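3-polyprenyl-4-hydroxybenzoate decarboxylase and related decarboxylases (Pelotomaculum thermopropionicum, PDB 6H6X) uses prenylated FMN and bound metal ions to catalyse reversible decarboxylation, carboxylating 2-furoic acid to 2,5-furandicarboxylic acid in the reverse direction. Local coordinates at residues L136-N147 with H169-A177; G181-V192 with G237-P248. The protein carries 8 engineered substitutions. All coordinates share one frame; numbering follows the deposited sequence.

Contact 1: L136-N147 with H169-A177. With MN (manganese (II) ion), chain H; 4LU (1-deoxy-5-O-phosphono-1-(3,3,4,5-tetramethyl-9,11-dioxo-2,3,8,9,10,11-hexahydro-7H-quinolino[1,8-fg]pteridin-12-ium-7-y l)-D-ribitol), chain I.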
loop_
_atom_site.group_PDB
_atom_site.type_symbol
_atom_site.label_atom_id
_atom_site.label_comp_id
_atom_site.label_asym_id
_atom_site.label_seq_id
_atom_site.Cartn_x
_atom_site.Cartn_y
_atom_site.Cartn_z
ATOM N N LEU B 136 -2.922 -31.058 -13.555
ATOM C CA LEU B 136 -2.361 -32.386 -13.712
ATOM C C LEU B 136 -3.301 -33.361 -12.994
ATOM O O LEU B 136 -3.433 -33.293 -11.783
ATOM C CB LEU B 136 -0.978 -32.463 -13.091
ATOM C CG LEU B 136 -0.168 -33.723 -13.422
ATOM C CD1 LEU B 136 1.319 -33.417 -13.317
ATOM C CD2 LEU B 136 -0.544 -34.903 -12.553
ATOM N N ILE B 137 -3.960 -34.235 -13.756
ATOM C CA ILE B 137 -4.910 -35.199 -13.235
ATOM C C ILE B 137 -4.207 -36.565 -13.207
ATOM O O ILE B 137 -3.635 -36.992 -14.194
ATOM C CB ILE B 137 -6.162 -35.230 -14.118
ATOM C CG1 ILE B 137 -6.800 -33.872 -14.140
ATOM C CG2 ILE B 137 -7.182 -36.250 -13.620
ATOM C CD1 ILE B 137 -7.545 -33.583 -15.421
ATOM N N ALA B 138 -4.248 -37.225 -12.064
ATOM C CA ALA B 138 -3.698 -38.580 -11.924
ATOM C C ALA B 138 -4.506 -39.438 -10.930
ATOM O O ALA B 138 -5.313 -38.918 -10.122
ATOM C CB ALA B 138 -2.254 -38.496 -11.501
ATOM N N ARG B 139 -4.316 -40.754 -11.019
ATOM C CA ARG B 139 -4.935 -41.686 -10.069
ATOM C C ARG B 139 -3.906 -42.448 -9.242
ATOM O O ARG B 139 -2.830 -42.767 -9.726
ATOM C CB ARG B 139 -5.867 -42.661 -10.785
ATOM C CG ARG B 139 -7.194 -42.034 -11.188
ATOM C CD ARG B 139 -8.192 -43.049 -11.762
ATOM N NE ARG B 139 -9.464 -42.393 -12.116
ATOM C CZ ARG B 139 -10.487 -42.180 -11.273
ATOM N NH1 ARG B 139 -10.463 -42.599 -10.018
ATOM N NH2 ARG B 139 -11.580 -41.548 -11.690
ATOM N N ASP B 140 -4.269 -42.749 -7.995
ATOM C CA ASP B 140 -3.433 -43.544 -7.097
ATOM C C ASP B 140 -3.378 -44.959 -7.705
ATOM O O ASP B 140 -4.413 -45.595 -7.953
ATOM C CB ASP B 140 -4.043 -43.536 -5.687
ATOM C CG ASP B 140 -3.130 -44.146 -4.618
ATOM O OD1 ASP B 140 -2.711 -45.297 -4.800
ATOM O OD2 ASP B 140 -2.865 -43.502 -3.569
ATOM N N PRO B 141 -2.168 -45.435 -8.014
ATOM C CA PRO B 141 -2.081 -46.735 -8.670
ATOM C C PRO B 141 -2.539 -47.949 -7.805
ATOM O O PRO B 141 -2.830 -48.994 -8.375
ATOM C CB PRO B 141 -0.601 -46.818 -9.070
ATOM C CG PRO B 141 0.112 -45.988 -8.057
ATOM C CD PRO B 141 -0.841 -44.887 -7.669
ATOM N N ASP B 142 -2.636 -47.802 -6.476
ATOM C CA ASP B 142 -3.182 -48.863 -5.581
ATOM C C ASP B 142 -4.633 -48.625 -5.141
ATOM O O ASP B 142 -5.432 -49.538 -5.218
ATOM C CB ASP B 142 -2.318 -49.050 -4.315
ATOM C CG ASP B 142 -0.864 -49.443 -4.624
ATOM O OD1 ASP B 142 -0.594 -50.031 -5.706
ATOM O OD2 ASP B 142 0.025 -49.165 -3.777
ATOM N N SER B 143 -4.964 -47.425 -4.661
ATOM C CA SER B 143 -6.326 -47.119 -4.178
ATOM C C SER B 143 -7.287 -46.589 -5.261
ATOM O O SER B 143 -8.498 -46.504 -5.032
ATOM C CB SER B 143 -6.267 -46.133 -3.002
ATOM O OG SER B 143 -6.303 -44.781 -3.421
ATOM N N GLY B 144 -6.749 -46.177 -6.412
ATOM C CA GLY B 144 -7.564 -45.663 -7.522
ATOM C C GLY B 144 -8.168 -44.261 -7.391
ATOM O O GLY B 144 -8.832 -43.813 -8.301
ATOM N N VAL B 145 -7.974 -43.573 -6.275
ATOM C CA VAL B 145 -8.520 -42.225 -6.129
ATOM C C VAL B 145 -7.835 -41.182 -7.054
ATOM O O VAL B 145 -6.639 -41.291 -7.374
ATOM C CB VAL B 145 -8.473 -41.727 -4.662
ATOM C CG1 VAL B 145 -9.319 -42.635 -3.764
ATOM C CG2 VAL B 145 -7.025 -41.575 -4.158
ATOM N N ARG B 146 -8.623 -40.194 -7.466
ATOM C CA ARG B 146 -8.178 -39.149 -8.369
ATOM C C ARG B 146 -7.721 -37.896 -7.610
ATOM O O ARG B 146 -8.383 -37.471 -6.658
ATOM C CB ARG B 146 -9.313 -38.777 -9.303
ATOM C CG ARG B 146 -8.872 -37.911 -10.466
ATOM C CD ARG B 146 -9.877 -38.065 -11.602
ATOM N NE ARG B 146 -11.222 -37.705 -11.161
ATOM C CZ ARG B 146 -12.353 -38.008 -11.802
ATOM N NH1 ARG B 146 -12.352 -38.659 -12.943
ATOM N NH2 ARG B 146 -13.497 -37.598 -11.309
ATOM N N ASN B 147 -6.615 -37.305 -8.066
ATOM C CA ASN B 147 -6.112 -36.033 -7.564
ATOM C C ASN B 147 -5.802 -35.061 -8.717
ATOM O O ASN B 147 -5.384 -35.473 -9.784
ATOM C CB ASN B 147 -4.838 -36.283 -6.756
ATOM C CG ASN B 147 -4.441 -35.096 -5.873
ATOM O OD1 ASN B 147 -5.008 -34.907 -4.787
ATOM N ND2 ASN B 147 -3.422 -34.305 -6.324
ATOM N N HIS B 169 0.199 -34.860 -2.663
ATOM C CA HIS B 169 -0.508 -36.045 -3.152
ATOM C C HIS B 169 0.070 -36.695 -4.406
ATOM O O HIS B 169 0.175 -37.911 -4.461
ATOM C CB HIS B 169 -2.003 -35.765 -3.310
ATOM C CG HIS B 169 -2.654 -35.355 -2.026
ATOM N ND1 HIS B 169 -3.831 -34.651 -1.975
ATOM C CD2 HIS B 169 -2.263 -35.528 -0.735
ATOM C CE1 HIS B 169 -4.147 -34.414 -0.715
ATOM N NE2 HIS B 169 -3.215 -34.941 0.061
ATOM N N LEU B 170 0.428 -35.927 -5.424
ATOM C CA LEU B 170 0.983 -36.515 -6.616
ATOM C C LEU B 170 2.271 -37.290 -6.305
ATOM O O LEU B 170 2.519 -38.348 -6.857
ATOM C CB LEU B 170 1.275 -35.423 -7.627
ATOM C CG LEU B 170 1.831 -35.952 -8.948
ATOM C CD1 LEU B 170 0.851 -36.936 -9.598
ATOM C CD2 LEU B 170 2.152 -34.796 -9.878
ATOM N N TRP B 171 3.105 -36.733 -5.438
ATOM C CA TRP B 171 4.318 -37.417 -4.969
ATOM C C TRP B 171 4.017 -38.785 -4.329
ATOM O O TRP B 171 4.686 -39.779 -4.619
ATOM C CB TRP B 171 5.038 -36.522 -3.968
ATOM C CG TRP B 171 6.321 -37.082 -3.473
ATOM C CD1 TRP B 171 6.572 -37.576 -2.222
ATOM C CD2 TRP B 171 7.540 -37.212 -4.215
ATOM N NE1 TRP B 171 7.866 -38.008 -2.147
ATOM C CE2 TRP B 171 8.495 -37.792 -3.344
ATOM C CE3 TRP B 171 7.924 -36.887 -5.530
ATOM C CZ2 TRP B 171 9.834 -38.053 -3.736
ATOM C CZ3 TRP B 171 9.263 -37.160 -5.933
ATOM C CH2 TRP B 171 10.196 -37.736 -5.027
ATOM N N HIS B 172 3.000 -38.815 -3.473
ATOM C CA HIS B 172 2.539 -40.052 -2.884
ATOM C C HIS B 172 2.174 -41.055 -3.976
ATOM O O HIS B 172 2.637 -42.195 -3.931
ATOM C CB HIS B 172 1.364 -39.808 -1.949
ATOM C CG HIS B 172 1.077 -40.964 -1.041
ATOM N ND1 HIS B 172 -0.063 -41.744 -1.153
ATOM C CD2 HIS B 172 1.803 -41.498 -0.027
ATOM C CE1 HIS B 172 -0.034 -42.688 -0.229
ATOM N NE2 HIS B 172 1.097 -42.577 0.449
ATOM N N PHE B 173 1.399 -40.626 -4.977
ATOM C CA PHE B 173 1.031 -41.515 -6.085
ATOM C C PHE B 173 2.240 -41.985 -6.859
ATOM O O PHE B 173 2.297 -43.144 -7.244
ATOM C CB PHE B 173 0.136 -40.828 -7.112
ATOM C CG PHE B 173 -1.248 -40.503 -6.643
ATOM C CD1 PHE B 173 -1.656 -40.666 -5.320
ATOM C CD2 PHE B 173 -2.137 -39.971 -7.553
ATOM C CE1 PHE B 173 -2.931 -40.317 -4.918
ATOM C CE2 PHE B 173 -3.426 -39.635 -7.171
ATOM C CZ PHE B 173 -3.826 -39.799 -5.850
ATOM N N PHE B 174 3.145 -41.066 -7.166
ATOM C CA PHE B 174 4.289 -41.368 -8.007
ATOM C C PHE B 174 5.212 -42.332 -7.251
ATOM O O PHE B 174 5.729 -43.272 -7.840
ATOM C CB PHE B 174 5.023 -40.084 -8.354
ATOM C CG PHE B 174 6.252 -40.282 -9.177
ATOM C CD1 PHE B 174 6.201 -40.994 -10.366
ATOM C CD2 PHE B 174 7.467 -39.768 -8.762
ATOM C CE1 PHE B 174 7.344 -41.186 -11.134
ATOM C CE2 PHE B 174 8.619 -39.954 -9.534
ATOM C CZ PHE B 174 8.548 -40.651 -10.731
ATOM N N GLY B 175 5.393 -42.095 -5.948
ATOM C CA GLY B 175 6.127 -42.994 -5.048
ATOM C C GLY B 175 5.696 -44.433 -5.218
ATOM O O GLY B 175 6.538 -45.306 -5.418
ATOM N N LYS B 176 4.378 -44.652 -5.197
ATOM C CA LYS B 176 3.795 -45.986 -5.330
ATOM C C LYS B 176 4.014 -46.587 -6.705
ATOM O O LYS B 176 4.262 -47.785 -6.804
ATOM C CB LYS B 176 2.296 -46.001 -4.960
ATOM C CG LYS B 176 2.049 -45.878 -3.461
ATOM C CD LYS B 176 0.731 -45.181 -3.096
ATOM C CE LYS B 176 -0.370 -46.118 -2.586
ATOM N NZ LYS B 176 -1.398 -45.376 -1.784
ATOM N N ALA B 177 3.947 -45.775 -7.759
ATOM C CA ALA B 177 4.222 -46.269 -9.106
ATOM C C ALA B 177 5.679 -46.674 -9.247
ATOM O O ALA B 177 5.981 -47.675 -9.895
ATOM C CB ALA B 177 3.865 -45.232 -10.165
HETATM MN MN MN H . -5.318 -33.551 -3.478
HETATM C C9 4LU I . 0.291 -23.888 -8.033
HETATM C C8 4LU I . -0.054 -22.864 -8.965
HETATM C C7 4LU I . 0.839 -22.395 -9.933
HETATM C C10 4LU I . 3.099 -26.271 -7.273
HETATM C C6 4LU I . 2.291 -22.825 -9.818
HETATM N N3 4LU I . 5.078 -28.099 -8.003
HETATM C C2 4LU I . 4.219 -28.386 -6.972
HETATM C C13 4LU I . 3.443 -21.219 -11.693
HETATM C C5 4LU I . 3.433 -22.447 -10.805
HETATM C C1 4LU I . 4.958 -23.814 -9.441
HETATM O O2 4LU I . 4.327 -29.493 -6.358
HETATM N N1 4LU I . 3.244 -27.493 -6.625
HETATM C C4 4LU I . 5.017 -26.928 -8.705
HETATM O O4 4LU I . 5.812 -26.711 -9.656
HETATM C C4A 4LU I . 3.966 -25.917 -8.333
HETATM N N5 4LU I . 3.800 -24.679 -9.038
HETATM C C3 4LU I . 4.756 -23.082 -10.552
HETATM C C12 4LU I . 3.105 -23.445 -11.954
HETATM C C5A 4LU I . 2.559 -23.989 -8.968
HETATM C C7M 4LU I . 0.426 -21.290 -10.903
HETATM C C8M 4LU I . -1.475 -22.376 -8.873
HETATM C C9A 4LU I . 1.579 -24.459 -7.948
HETATM N N10 4LU I . 2.057 -25.370 -6.931
HETATM C "C1'" 4LU I . 1.222 -25.743 -5.791
HETATM C "C2'" 4LU I . 0.266 -26.946 -5.969
HETATM O "O2'" 4LU I . -0.438 -26.940 -7.215
HETATM C "C3'" 4LU I . -0.770 -26.878 -4.859
HETATM O "O3'" 4LU I . -0.110 -26.704 -3.602
HETATM C "C4'" 4LU I . -1.696 -28.099 -4.859
HETATM O "O4'" 4LU I . -2.953 -27.893 -4.147
HETATM C "C5'" 4LU I . -1.094 -29.374 -4.294
HETATM O "O5'" 4LU I . -2.209 -30.279 -4.444
HETATM P P 4LU I . -2.332 -31.684 -3.636
HETATM O O2P 4LU I . -3.526 -32.445 -4.239
HETATM O O3P 4LU I . -1.014 -32.455 -3.934
HETATM O O1P 4LU I . -2.575 -31.264 -2.185
HETATM O O HOH W 1 -5.359 -31.727 -1.930
#
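The manganese-phosphate site of the prenylated-FMN pocket closes one end of this contact, where N147 of a β-hairpin and H169 at the start of helix 169-179 bind one manganese ion. N147 OD1 lies 1.9 Å and H169 ND1 2.4 Å from the metal; phosphate oxygen O2P, a water and E210 complete the site. The backbone N of H169 donates to phosphate O3P (3.0 Å), so the first residue of the helix grips the cofactor twice, by metal and by amide. Next along, L170 crosses L136 at about a right angle, its methyls against both leucine branches, with CD1 also reaching A138 CB. F173 packs against the loop end of the hairpin. Its ring takes a CH-pi contact from D140 CB over a face, 3.8 Å from the centroid, and has A138 O at an edge; V145 CG2 touches CZ. Beyond it K176 bends at chi3 (106°) and brings NZ to the syn lone pair of D140 OD2 (3.0 Å), a salt bridge with a weaker bond to OD1. That second oxygen is occupied from the loop: D142 N meets its anti lone pair in an Asx turn, while S143 N comes from above the carboxylate plane. The carboxylate thus ties the hairpin loop to itself and to the helix. At the metal end, N147 ND2 donates to phosphate O2P at 2.8 Å, the same oxygen that binds manganese. With OD1 on the ion and ND2 on the phosphate, the amide cannot flip without losing both bonds, and the metal probably polarises it into a stronger donor.

Contact 2: G181-V192 with G237-P248; sequences GRPLEIALAIGV and GAEIVIEGKILP
L188 and I242 meet at the middle of the apolar face, their CB atoms 4.1 Å apart, where strands 184-190 and 240-246 run antiparallel in the β-sheet of the Rift-related domain of this UbiD-family enzyme. On one flank I190 extends the layer, its CD1 4.2 Å from I242 CD1 and its CB beside I240 CB. On the other flank I186 faces G244, which offers no side chain. I186 CG1 sits between its own backbone N and carbonyl carbon (chi1 69°), a rotamer that lays it over G244 O at 3.7 Å and leaves CG2 for I246 CG1. L184 then lies alongside I246, both pointing the same way, and helix 169-179 covers this end. Four hydrogen-bonded pairs, L184-I246, I186-G244, L188-I242 and I190-I240, hold the ladder; the two bonds of the L188-I242 pair, L188 N to I242 O and I242 N to L188 O, are both 2.8 Å. In the neighbouring non-hydrogen-bonded pair A189-V241, V241 CA makes a CA-H...O contact to L188 O (3.1 Å).

The reverse face carries A187, A189 and V241 together with the carboxylates of E185 and E243. E185 accepts from the backbone N of D231, and E243 is bonded to the hydroxyl of T229 and the backbone N of E228. K245 lays its CB, CG and CD along the P183 ring, and P248 packs on R182 O and P183, closing that end. At the far end E239 turns its carboxylate to R6 and the backbone N of V285. There E239 and I240 both face I190 in a classic beta bulge: I190 O accepts from I240 N and, more bent (136° at the hydrogen), from E239 N at 3.2 Å.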
loop_
_atom_site.group_PDB
_atom_site.type_symbol
_atom_site.label_atom_id
_atom_site.label_comp_id
_atom_site.label_asym_id
_atom_site.label_seq_id
_atom_site.Cartn_x
_atom_site.Cartn_y
_atom_site.Cartn_z
ATOM N N GLY B 181 8.075 -50.259 -10.058
ATOM C CA GLY B 181 8.792 -50.136 -11.330
ATOM C C GLY B 181 7.964 -49.753 -12.552
ATOM O O GLY B 181 8.398 -50.000 -13.675
ATOM N N ARG B 182 6.805 -49.122 -12.334
ATOM C CA ARG B 182 5.843 -48.764 -13.398
ATOM C C ARG B 182 5.770 -47.229 -13.619
ATOM O O ARG B 182 6.041 -46.462 -12.719
ATOM C CB ARG B 182 4.451 -49.259 -12.986
ATOM C CG ARG B 182 4.206 -50.760 -13.055
ATOM C CD ARG B 182 3.153 -51.172 -12.021
ATOM N NE ARG B 182 2.191 -52.154 -12.538
ATOM C CZ ARG B 182 2.306 -53.489 -12.484
ATOM N NH1 ARG B 182 3.374 -54.076 -11.940
ATOM N NH2 ARG B 182 1.341 -54.251 -12.993
ATOM N N PRO B 183 5.422 -46.770 -14.825
ATOM C CA PRO B 183 5.158 -45.334 -14.904
ATOM C C PRO B 183 3.823 -44.962 -14.238
ATOM O O PRO B 183 2.998 -45.841 -14.000
ATOM C CB PRO B 183 5.133 -45.046 -16.411
ATOM C CG PRO B 183 5.108 -46.366 -17.106
ATOM C CD PRO B 183 5.614 -47.389 -16.143
ATOM N N LEU B 184 3.663 -43.687 -13.889
ATOM C CA LEU B 184 2.372 -43.136 -13.448
ATOM C C LEU B 184 1.739 -42.380 -14.600
ATOM O O LEU B 184 2.299 -41.389 -15.062
ATOM C CB LEU B 184 2.561 -42.199 -12.258
ATOM C CG LEU B 184 1.260 -41.604 -11.728
ATOM C CD1 LEU B 184 0.444 -42.650 -10.984
ATOM C CD2 LEU B 184 1.599 -40.439 -10.820
ATOM N N GLU B 185 0.595 -42.860 -15.059
ATOM C CA GLU B 185 -0.164 -42.209 -16.128
ATOM C C GLU B 185 -0.790 -40.905 -15.632
ATOM O O GLU B 185 -1.328 -40.860 -14.530
ATOM C CB GLU B 185 -1.288 -43.136 -16.617
ATOM C CG GLU B 185 -0.800 -44.390 -17.325
ATOM C CD GLU B 185 -1.918 -45.191 -17.990
ATOM O OE1 GLU B 185 -3.126 -45.015 -17.666
ATOM O OE2 GLU B 185 -1.573 -46.031 -18.853
ATOM N N ILE B 186 -0.698 -39.851 -16.440
ATOM C CA ILE B 186 -1.250 -38.540 -16.089
ATOM C C ILE B 186 -1.867 -37.894 -17.277
ATOM O O ILE B 186 -1.551 -38.218 -18.415
ATOM C CB ILE B 186 -0.187 -37.564 -15.532
ATOM C CG1 ILE B 186 0.818 -37.127 -16.600
ATOM C CG2 ILE B 186 0.538 -38.173 -14.328
ATOM C CD1 ILE B 186 1.797 -36.091 -16.099
ATOM N N ALA B 187 -2.725 -36.934 -17.003
ATOM C CA ALA B 187 -3.137 -35.993 -18.012
ATOM C C ALA B 187 -3.011 -34.528 -17.562
ATOM O O ALA B 187 -3.213 -34.200 -16.396
ATOM C CB ALA B 187 -4.568 -36.312 -18.424
ATOM N N LEU B 188 -2.677 -33.685 -18.517
ATOM C CA LEU B 188 -2.492 -32.274 -18.291
ATOM C C LEU B 188 -3.532 -31.537 -19.069
ATOM O O LEU B 188 -3.621 -31.724 -20.267
ATOM C CB LEU B 188 -1.131 -31.854 -18.812
ATOM C CG LEU B 188 0.039 -32.549 -18.114
ATOM C CD1 LEU B 188 1.285 -32.231 -18.898
ATOM C CD2 LEU B 188 0.177 -32.042 -16.704
ATOM N N ALA B 189 -4.339 -30.704 -18.415
ATOM C CA ALA B 189 -5.312 -29.871 -19.150
ATOM C C ALA B 189 -5.061 -28.396 -18.985
ATOM O O ALA B 189 -4.870 -27.945 -17.885
ATOM C CB ALA B 189 -6.691 -30.206 -18.667
ATOM N N ILE B 190 -5.112 -27.662 -20.084
ATOM C CA ILE B 190 -4.757 -26.258 -20.173
ATOM C C ILE B 190 -5.920 -25.523 -20.778
ATOM O O ILE B 190 -6.474 -25.939 -21.777
ATOM C CB ILE B 190 -3.525 -26.064 -21.040
ATOM C CG1 ILE B 190 -2.303 -26.763 -20.446
ATOM C CG2 ILE B 190 -3.212 -24.573 -21.193
ATOM C CD1 ILE B 190 -1.126 -26.850 -21.418
ATOM N N GLY B 191 -6.341 -24.431 -20.158
ATOM C CA GLY B 191 -7.420 -23.639 -20.721
ATOM C C GLY B 191 -8.717 -24.139 -20.161
ATOM O O GLY B 191 -9.573 -24.700 -20.882
ATOM N N VAL B 192 -8.863 -23.926 -18.866
ATOM C CA VAL B 192 -10.092 -24.269 -18.171
ATOM C C VAL B 192 -10.657 -23.064 -17.463
ATOM O O VAL B 192 -10.051 -21.999 -17.338
ATOM C CB VAL B 192 -9.875 -25.424 -17.195
ATOM C CG1 VAL B 192 -9.447 -26.681 -17.914
ATOM C CG2 VAL B 192 -8.838 -25.086 -16.109
ATOM N N GLY B 237 -14.444 -29.741 -22.150
ATOM C CA GLY B 237 -14.332 -28.404 -22.693
ATOM C C GLY B 237 -12.952 -27.734 -22.623
ATOM O O GLY B 237 -12.861 -26.594 -22.965
ATOM N N ALA B 238 -11.896 -28.421 -22.195
ATOM C CA ALA B 238 -10.566 -27.808 -22.102
ATOM C C ALA B 238 -10.087 -27.363 -23.495
ATOM O O ALA B 238 -10.620 -27.800 -24.465
ATOM C CB ALA B 238 -9.555 -28.772 -21.485
ATOM N N GLU B 239 -9.077 -26.501 -23.559
ATOM C CA GLU B 239 -8.522 -26.048 -24.837
ATOM C C GLU B 239 -7.537 -27.040 -25.332
ATOM O O GLU B 239 -7.520 -27.356 -26.496
ATOM C CB GLU B 239 -7.859 -24.650 -24.687
ATOM C CG GLU B 239 -8.829 -23.523 -24.373
ATOM C CD GLU B 239 -9.727 -23.135 -25.586
ATOM O OE1 GLU B 239 -9.243 -23.190 -26.726
ATOM O OE2 GLU B 239 -10.906 -22.738 -25.422
ATOM N N ILE B 240 -6.694 -27.540 -24.427
ATOM C CA ILE B 240 -5.618 -28.433 -24.777
ATOM C C ILE B 240 -5.440 -29.491 -23.685
ATOM O O ILE B 240 -5.525 -29.157 -22.502
ATOM C CB ILE B 240 -4.279 -27.638 -24.895
ATOM C CG1 ILE B 240 -4.297 -26.641 -26.064
ATOM C CG2 ILE B 240 -3.106 -28.560 -25.102
ATOM C CD1 ILE B 240 -3.655 -25.308 -25.785
ATOM N N VAL B 241 -5.147 -30.741 -24.081
ATOM C CA VAL B 241 -4.812 -31.827 -23.169
ATOM C C VAL B 241 -3.559 -32.493 -23.646
ATOM O O VAL B 241 -3.428 -32.804 -24.824
ATOM C CB VAL B 241 -5.929 -32.887 -23.053
ATOM C CG1 VAL B 241 -5.430 -34.197 -22.444
ATOM C CG2 VAL B 241 -7.106 -32.329 -22.272
ATOM N N ILE B 242 -2.644 -32.730 -22.721
ATOM C CA ILE B 242 -1.412 -33.409 -22.998
ATOM C C ILE B 242 -1.442 -34.617 -22.105
ATOM O O ILE B 242 -1.503 -34.503 -20.889
ATOM C CB ILE B 242 -0.183 -32.502 -22.732
ATOM C CG1 ILE B 242 -0.203 -31.301 -23.683
ATOM C CG2 ILE B 242 1.108 -33.265 -22.880
ATOM C CD1 ILE B 242 0.721 -30.193 -23.199
ATOM N N GLU B 243 -1.383 -35.786 -22.733
ATOM C CA GLU B 243 -1.391 -37.091 -22.070
ATOM C C GLU B 243 0.019 -37.621 -21.958
ATOM O O GLU B 243 0.824 -37.432 -22.851
ATOM C CB GLU B 243 -2.239 -38.062 -22.887
ATOM C CG GLU B 243 -3.651 -37.558 -23.219
ATOM C CD GLU B 243 -4.498 -38.539 -24.009
ATOM O OE1 GLU B 243 -4.028 -39.687 -24.239
ATOM O OE2 GLU B 243 -5.646 -38.162 -24.398
ATOM N N GLY B 244 0.326 -38.293 -20.864
ATOM C CA GLY B 244 1.633 -38.880 -20.737
ATOM C C GLY B 244 1.850 -39.670 -19.489
ATOM O O GLY B 244 0.907 -40.130 -18.825
ATOM N N LYS B 245 3.115 -39.831 -19.145
ATOM C CA LYS B 245 3.447 -40.597 -17.953
ATOM C C LYS B 245 4.726 -40.109 -17.319
ATOM O O LYS B 245 5.635 -39.658 -18.011
ATOM C CB LYS B 245 3.519 -42.077 -18.308
ATOM C CG LYS B 245 4.509 -42.416 -19.406
ATOM C CD LYS B 245 4.201 -43.761 -20.072
ATOM C CE LYS B 245 4.912 -43.895 -21.425
ATOM N NZ LYS B 245 4.907 -45.273 -21.993
ATOM N N ILE B 246 4.774 -40.160 -15.999
ATOM C CA ILE B 246 5.973 -39.799 -15.281
ATOM C C ILE B 246 6.812 -41.092 -15.210
ATOM O O ILE B 246 6.321 -42.121 -14.764
ATOM C CB ILE B 246 5.683 -39.243 -13.876
ATOM C CG1 ILE B 246 4.597 -38.152 -13.883
ATOM C CG2 ILE B 246 6.964 -38.656 -13.274
ATOM C CD1 ILE B 246 4.167 -37.783 -12.480
ATOM N N LEU B 247 8.059 -41.031 -15.659
ATOM C CA LEU B 247 8.868 -42.234 -15.864
ATOM C C LEU B 247 9.464 -42.710 -14.555
ATOM O O LEU B 247 10.013 -41.904 -13.796
ATOM C CB LEU B 247 9.992 -41.967 -16.865
ATOM C CG LEU B 247 9.544 -41.526 -18.267
ATOM C CD1 LEU B 247 10.741 -41.232 -19.169
ATOM C CD2 LEU B 247 8.633 -42.556 -18.912
ATOM N N PRO B 248 9.373 -44.027 -14.281
ATOM C CA PRO B 248 9.920 -44.519 -12.994
ATOM C C PRO B 248 11.456 -44.412 -12.941
ATOM O O PRO B 248 12.117 -44.702 -13.935
ATOM C CB PRO B 248 9.448 -45.974 -12.945
ATOM C CG PRO B 248 9.335 -46.378 -14.381
ATOM C CD PRO B 248 9.050 -45.137 -15.201
#

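The two contacts meet in one sheet, and the helix of contact 1 also packs on contact 2. Strand 130-139 of contact 1 lies beside strand 184-190 of contact 2, joined by I137 N to A187 O (2.7 Å), and helix 169-179 leads through a short turn at G181 into strand 184-190. A probable hydrogen bond from R182 N to A177 O (3.0 Å) spans that turn. Contact 2 is largely buried and regular, a ladder of backbone bonds under aliphatic side chains. Contact 1 is only partly buried and far more varied: cofactor and metal chemistry at one end, a phenylalanine ring in the middle, a salt bridge at the more exposed loop.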